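Local atomic coordinates of extracellular solute-binding protein, family 1 (Bifidobacterium longum subsp. infantis, PDB entry 6FTH), a protein that probably binds human milk oligosaccharides outside the cell and delivers them to an ABC transporter, as a family 1 extracellular solute-binding protein. Residues P141-K146 and F409-D415; V453-D459 and I509-Y514. All coordinates share one frame; numbering follows the deposited sequence.

Contact 1 (P141-K146 and F409-D415); sequences PSSRGK and FSGWIPD
K146 and D415 meet through a lysine whose chi1 of 64° sets CG between its backbone N and carbonyl carbon; the chain then runs extended past the D415 carboxylate and bends at its last torsion. That bend puts K146 NZ 2.9 Å from D415 O, so the ammonium grips a backbone carbonyl while its methylenes lie across the carboxylate. F409, its CG likewise between N and carbonyl carbon (chi1 80°), brings CZ to 3.2 Å from S143 O, which sits at the ring edge. S143 O also accepts from I413 N at 2.9 Å, and S143 N gives its hydrogen to G411 O at 3.1 Å; these two bonds make a single beta bridge between S143 and W412. At G145 (phi 101°) a side chain would run into the R144 carbonyl O and crowd I413 CB, so glycine fits here. One water then joins K146 N, I413 O and D415 OD1, and another joins K146 NZ to P414 O. K123 forms a salt bridge with D415, and E335 bonds the S143 hydroxyl. Strand 140-143 pairs antiparallel with strand 336-337, F119 of helix 114-122 stacks on W412, and helix 363-371 brings F370 against the F409 ring.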
# COMPACT_ATOMS: atom_id res chain seq x y z
N PRO A 141 9.35 -8.62 -8.80
CA PRO A 141 8.95 -7.80 -7.66
C PRO A 141 10.16 -7.19 -6.97
O PRO A 141 11.31 -7.50 -7.27
CB PRO A 141 8.28 -8.82 -6.75
CG PRO A 141 9.08 -10.07 -6.98
CD PRO A 141 9.50 -10.04 -8.42
N SER A 142 9.87 -6.32 -6.00
CA SER A 142 10.88 -5.83 -5.06
C SER A 142 10.44 -6.13 -3.63
O SER A 142 9.26 -6.38 -3.37
CB SER A 142 11.06 -4.31 -5.18
OG SER A 142 9.81 -3.65 -4.96
N SER A 143 11.41 -6.09 -2.70
CA SER A 143 11.14 -6.14 -1.27
C SER A 143 11.98 -5.11 -0.55
O SER A 143 13.21 -5.15 -0.63
CB SER A 143 11.46 -7.52 -0.69
OG SER A 143 11.64 -7.45 0.72
N ARG A 144 11.33 -4.20 0.19
CA ARG A 144 12.05 -3.27 1.05
C ARG A 144 12.31 -3.83 2.44
O ARG A 144 12.78 -3.10 3.32
CB ARG A 144 11.37 -1.89 1.11
CG ARG A 144 9.90 -1.87 1.44
CD ARG A 144 9.41 -0.43 1.67
NE ARG A 144 7.96 -0.37 1.64
CZ ARG A 144 7.26 0.76 1.71
NH1 ARG A 144 7.88 1.92 1.89
NH2 ARG A 144 5.93 0.72 1.61
N GLY A 145 12.02 -5.11 2.66
CA GLY A 145 12.56 -5.80 3.81
C GLY A 145 11.58 -5.95 4.95
O GLY A 145 10.48 -5.41 4.97
N LYS A 146 12.07 -6.67 5.96
CA LYS A 146 11.20 -7.17 7.03
C LYS A 146 10.62 -6.08 7.92
O LYS A 146 9.63 -6.32 8.61
CB LYS A 146 11.94 -8.22 7.84
CG LYS A 146 13.16 -7.69 8.60
CD LYS A 146 13.91 -8.82 9.33
CE LYS A 146 15.07 -8.33 10.17
NZ LYS A 146 16.22 -7.82 9.41
N PHE A 409 12.45 1.29 -5.68
CA PHE A 409 13.60 0.58 -6.24
C PHE A 409 13.26 -0.80 -6.78
O PHE A 409 12.18 -1.38 -6.57
CB PHE A 409 14.74 0.47 -5.21
CG PHE A 409 14.58 -0.65 -4.17
CD1 PHE A 409 13.36 -0.93 -3.56
CD2 PHE A 409 15.69 -1.37 -3.78
CE1 PHE A 409 13.27 -1.94 -2.59
CE2 PHE A 409 15.59 -2.37 -2.82
CZ PHE A 409 14.40 -2.64 -2.23
N SER A 410 14.24 -1.34 -7.50
CA SER A 410 14.17 -2.64 -8.18
C SER A 410 15.23 -3.52 -7.53
O SER A 410 16.36 -3.63 -8.03
CB SER A 410 14.43 -2.49 -9.66
OG SER A 410 13.50 -1.59 -10.21
N GLY A 411 14.87 -4.18 -6.45
CA GLY A 411 15.82 -4.97 -5.69
C GLY A 411 15.15 -5.58 -4.49
O GLY A 411 13.92 -5.58 -4.39
N TRP A 412 15.96 -6.11 -3.57
CA TRP A 412 15.42 -6.72 -2.37
C TRP A 412 16.37 -6.55 -1.20
O TRP A 412 17.60 -6.60 -1.39
CB TRP A 412 15.04 -8.20 -2.55
CG TRP A 412 16.19 -9.17 -2.68
CD1 TRP A 412 17.13 -9.21 -3.67
CD2 TRP A 412 16.47 -10.28 -1.81
NE1 TRP A 412 18.00 -10.26 -3.45
CE2 TRP A 412 17.60 -10.93 -2.32
CE3 TRP A 412 15.86 -10.78 -0.65
CZ2 TRP A 412 18.13 -12.06 -1.73
CZ3 TRP A 412 16.40 -11.89 -0.05
CH2 TRP A 412 17.53 -12.52 -0.59
N ILE A 413 15.80 -6.34 -0.02
CA ILE A 413 16.56 -6.25 1.23
C ILE A 413 16.42 -7.58 1.94
O ILE A 413 15.33 -7.88 2.48
CB ILE A 413 16.09 -5.09 2.12
CG1 ILE A 413 16.08 -3.74 1.38
CG2 ILE A 413 16.97 -5.00 3.37
CD1 ILE A 413 17.40 -3.27 0.83
N PRO A 414 17.45 -8.44 1.97
CA PRO A 414 17.34 -9.74 2.64
C PRO A 414 17.18 -9.57 4.15
O PRO A 414 17.65 -8.60 4.75
CB PRO A 414 18.68 -10.42 2.32
CG PRO A 414 19.21 -9.71 1.10
CD PRO A 414 18.76 -8.28 1.29
N ASP A 415 16.52 -10.56 4.78
CA ASP A 415 16.32 -10.51 6.23
C ASP A 415 17.65 -10.52 7.02
O ASP A 415 17.69 -10.01 8.15
CB ASP A 415 15.47 -11.68 6.68
CG ASP A 415 14.01 -11.54 6.33
OD1 ASP A 415 13.59 -10.55 5.66
OD2 ASP A 415 13.24 -12.46 6.73
O HOH W 1 16.22 -6.84 6.72
O HOH W 2 14.43 -8.14 5.05

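Contact 2 (V453-D459 and I509-Y514); sequences VNPDPTD and IWQKWY
Three aromatic and aliphatic side chains, P455, W510 and W513, carry the apolar part of this contact, with V453 beside them. P455 serves both indoles. Its CA stands 3.6 Å from the centroid of the W513 five-membered ring, almost exactly on the ring normal, while its CG lies over the W510 six-membered ring, 4.0 Å from the centroid and 21° off the normal. Both are CH-pi contacts, for which a proline is apt: its rigid ring offers C-H groups beside an electron-rich indole. V453 has CG1 anti to its backbone N (chi1 178°), which carries this methyl to 3.7 Å from W513 CB and against the helix backbone at Y514 N. V453 O meets the edge of W510, in the plane of the ring. Further along, D456 N lies over the same face of W513 as P455 CA, and the D456 side chain crosses that of W513 at about a right angle, its carboxylate plane turned 56° from the indole, with CG nearest CZ2.

The polar part centres on one oxygen. D459 OD2 takes the W513 indole N-H through its anti lone pair, NE1 lying 2.7 Å away, and through its syn lone pair it receives K512 NZ, also at 2.7 Å, in a salt bridge. K512 reaches it by a bend at chi3 of an otherwise extended chain.

A capping bond completes the set: D456, at the N-cap of helix 457-484, accepts from D459 N at OD1, 2.9 Å away.

With both lone pairs of OD2 engaged, the D459 carboxylate is held in position, and the lysine and the indole N-H would both favour its charged form. Tryptophan thus gives the contact a flat apolar face for P455 and a polar edge for D459.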
# COMPACT_ATOMS: atom_id res chain seq x y z
N VAL A 453 -3.00 -13.36 -5.86
CA VAL A 453 -4.10 -13.91 -6.65
C VAL A 453 -4.33 -12.98 -7.84
O VAL A 453 -4.84 -11.87 -7.66
CB VAL A 453 -5.38 -14.05 -5.81
CG1 VAL A 453 -6.54 -14.59 -6.67
CG2 VAL A 453 -5.14 -14.98 -4.64
N ASN A 454 -3.94 -13.43 -9.03
CA ASN A 454 -3.88 -12.60 -10.24
C ASN A 454 -4.85 -13.17 -11.28
O ASN A 454 -4.51 -14.18 -11.93
CB ASN A 454 -2.45 -12.65 -10.81
CG ASN A 454 -1.36 -12.21 -9.81
OD1 ASN A 454 -0.31 -12.87 -9.66
ND2 ASN A 454 -1.58 -11.08 -9.17
N PRO A 455 -6.04 -12.58 -11.49
CA PRO A 455 -6.93 -13.08 -12.57
C PRO A 455 -6.29 -12.91 -13.93
O PRO A 455 -5.51 -11.98 -14.16
CB PRO A 455 -8.16 -12.18 -12.44
CG PRO A 455 -8.15 -11.70 -11.02
CD PRO A 455 -6.69 -11.52 -10.72
N ASP A 456 -6.65 -13.80 -14.85
CA ASP A 456 -6.12 -13.73 -16.20
C ASP A 456 -6.69 -12.52 -16.94
O ASP A 456 -7.54 -11.79 -16.42
CB ASP A 456 -6.34 -15.06 -16.93
CG ASP A 456 -7.79 -15.30 -17.36
OD1 ASP A 456 -8.68 -14.45 -17.16
OD2 ASP A 456 -8.02 -16.40 -17.90
N PRO A 457 -6.18 -12.24 -18.15
CA PRO A 457 -6.57 -11.00 -18.81
C PRO A 457 -8.05 -10.89 -19.09
O PRO A 457 -8.62 -9.82 -18.87
CB PRO A 457 -5.74 -11.01 -20.11
CG PRO A 457 -4.63 -11.92 -19.84
CD PRO A 457 -5.14 -12.96 -18.90
N THR A 458 -8.70 -11.98 -19.51
CA THR A 458 -10.12 -11.91 -19.81
C THR A 458 -10.91 -11.59 -18.54
O THR A 458 -11.80 -10.73 -18.54
CB THR A 458 -10.59 -13.25 -20.39
OG1 THR A 458 -9.95 -13.48 -21.66
CG2 THR A 458 -12.09 -13.25 -20.61
N ASP A 459 -10.60 -12.30 -17.46
CA ASP A 459 -11.34 -12.07 -16.23
C ASP A 459 -10.99 -10.72 -15.62
O ASP A 459 -11.86 -10.07 -15.03
CB ASP A 459 -11.08 -13.20 -15.23
CG ASP A 459 -11.87 -14.45 -15.55
OD1 ASP A 459 -12.72 -14.45 -16.47
OD2 ASP A 459 -11.61 -15.45 -14.86
N ILE A 509 -15.68 -14.76 -10.02
CA ILE A 509 -14.36 -14.67 -10.63
C ILE A 509 -13.26 -14.67 -9.57
O ILE A 509 -12.28 -15.42 -9.68
CB ILE A 509 -14.27 -13.42 -11.53
CG1 ILE A 509 -15.11 -13.65 -12.79
CG2 ILE A 509 -12.83 -13.09 -11.87
CD1 ILE A 509 -15.28 -12.39 -13.67
N TRP A 510 -13.44 -13.88 -8.50
CA TRP A 510 -12.43 -13.85 -7.46
C TRP A 510 -12.36 -15.18 -6.73
O TRP A 510 -11.27 -15.65 -6.39
CB TRP A 510 -12.67 -12.70 -6.48
CG TRP A 510 -12.08 -11.41 -6.96
CD1 TRP A 510 -12.76 -10.29 -7.34
CD2 TRP A 510 -10.68 -11.12 -7.10
NE1 TRP A 510 -11.86 -9.31 -7.71
CE2 TRP A 510 -10.59 -9.81 -7.59
CE3 TRP A 510 -9.51 -11.84 -6.89
CZ2 TRP A 510 -9.36 -9.18 -7.85
CZ3 TRP A 510 -8.28 -11.23 -7.16
CH2 TRP A 510 -8.23 -9.91 -7.63
N GLN A 511 -13.51 -15.83 -6.49
CA GLN A 511 -13.47 -17.15 -5.87
C GLN A 511 -12.67 -18.12 -6.72
O GLN A 511 -11.89 -18.93 -6.20
CB GLN A 511 -14.87 -17.70 -5.64
CG GLN A 511 -14.88 -19.08 -5.00
CD GLN A 511 -14.66 -19.03 -3.49
OE1 GLN A 511 -15.51 -18.53 -2.75
NE2 GLN A 511 -13.55 -19.60 -3.03
N LYS A 512 -12.89 -18.10 -8.03
CA LYS A 512 -12.19 -19.03 -8.92
C LYS A 512 -10.69 -18.85 -8.84
O LYS A 512 -9.95 -19.82 -8.69
CB LYS A 512 -12.67 -18.81 -10.36
CG LYS A 512 -11.97 -19.72 -11.36
CD LYS A 512 -12.50 -19.54 -12.75
CE LYS A 512 -12.06 -18.23 -13.32
NZ LYS A 512 -12.47 -18.03 -14.75
N TRP A 513 -10.21 -17.62 -8.97
CA TRP A 513 -8.76 -17.41 -8.97
C TRP A 513 -8.18 -17.62 -7.58
O TRP A 513 -7.08 -18.17 -7.43
CB TRP A 513 -8.42 -16.03 -9.50
CG TRP A 513 -8.67 -15.98 -10.97
CD1 TRP A 513 -9.72 -15.37 -11.60
CD2 TRP A 513 -7.93 -16.66 -11.99
NE1 TRP A 513 -9.67 -15.62 -12.97
CE2 TRP A 513 -8.59 -16.42 -13.22
CE3 TRP A 513 -6.78 -17.46 -11.98
CZ2 TRP A 513 -8.10 -16.91 -14.43
CZ3 TRP A 513 -6.31 -17.96 -13.19
CH2 TRP A 513 -6.97 -17.68 -14.39
N TYR A 514 -8.92 -17.22 -6.54
CA TYR A 514 -8.49 -17.55 -5.19
C TYR A 514 -8.29 -19.06 -5.03
O TYR A 514 -7.29 -19.51 -4.47
CB TYR A 514 -9.54 -17.02 -4.22
CG TYR A 514 -9.37 -17.44 -2.80
CD1 TYR A 514 -8.55 -16.71 -1.92
CD2 TYR A 514 -10.04 -18.53 -2.32
CE1 TYR A 514 -8.41 -17.10 -0.59
CE2 TYR A 514 -9.92 -18.91 -0.99
CZ TYR A 514 -9.10 -18.19 -0.13
OH TYR A 514 -8.98 -18.61 1.20

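How the contacts relate
The two contacts follow one another along the chain: contact 1 closes at D415 before contact 2 opens at V453. Their centres lie about 26 Å apart, and their nearest atoms are about 10 Å from each other, so they do not touch. Contact 1 is the more buried, its centre about 15 Å from that of the chain, and ties a strand end to a loop largely by backbone bonds; contact 2, its centre about 21 Å from that of the chain, packs the loop leading into helix 457-484, and D459 of its first turn, on helix 503-518, largely by side chains. Each has a lysine near an aspartate, tied to a backbone carbonyl in contact 1 and to a carboxylate in contact 2.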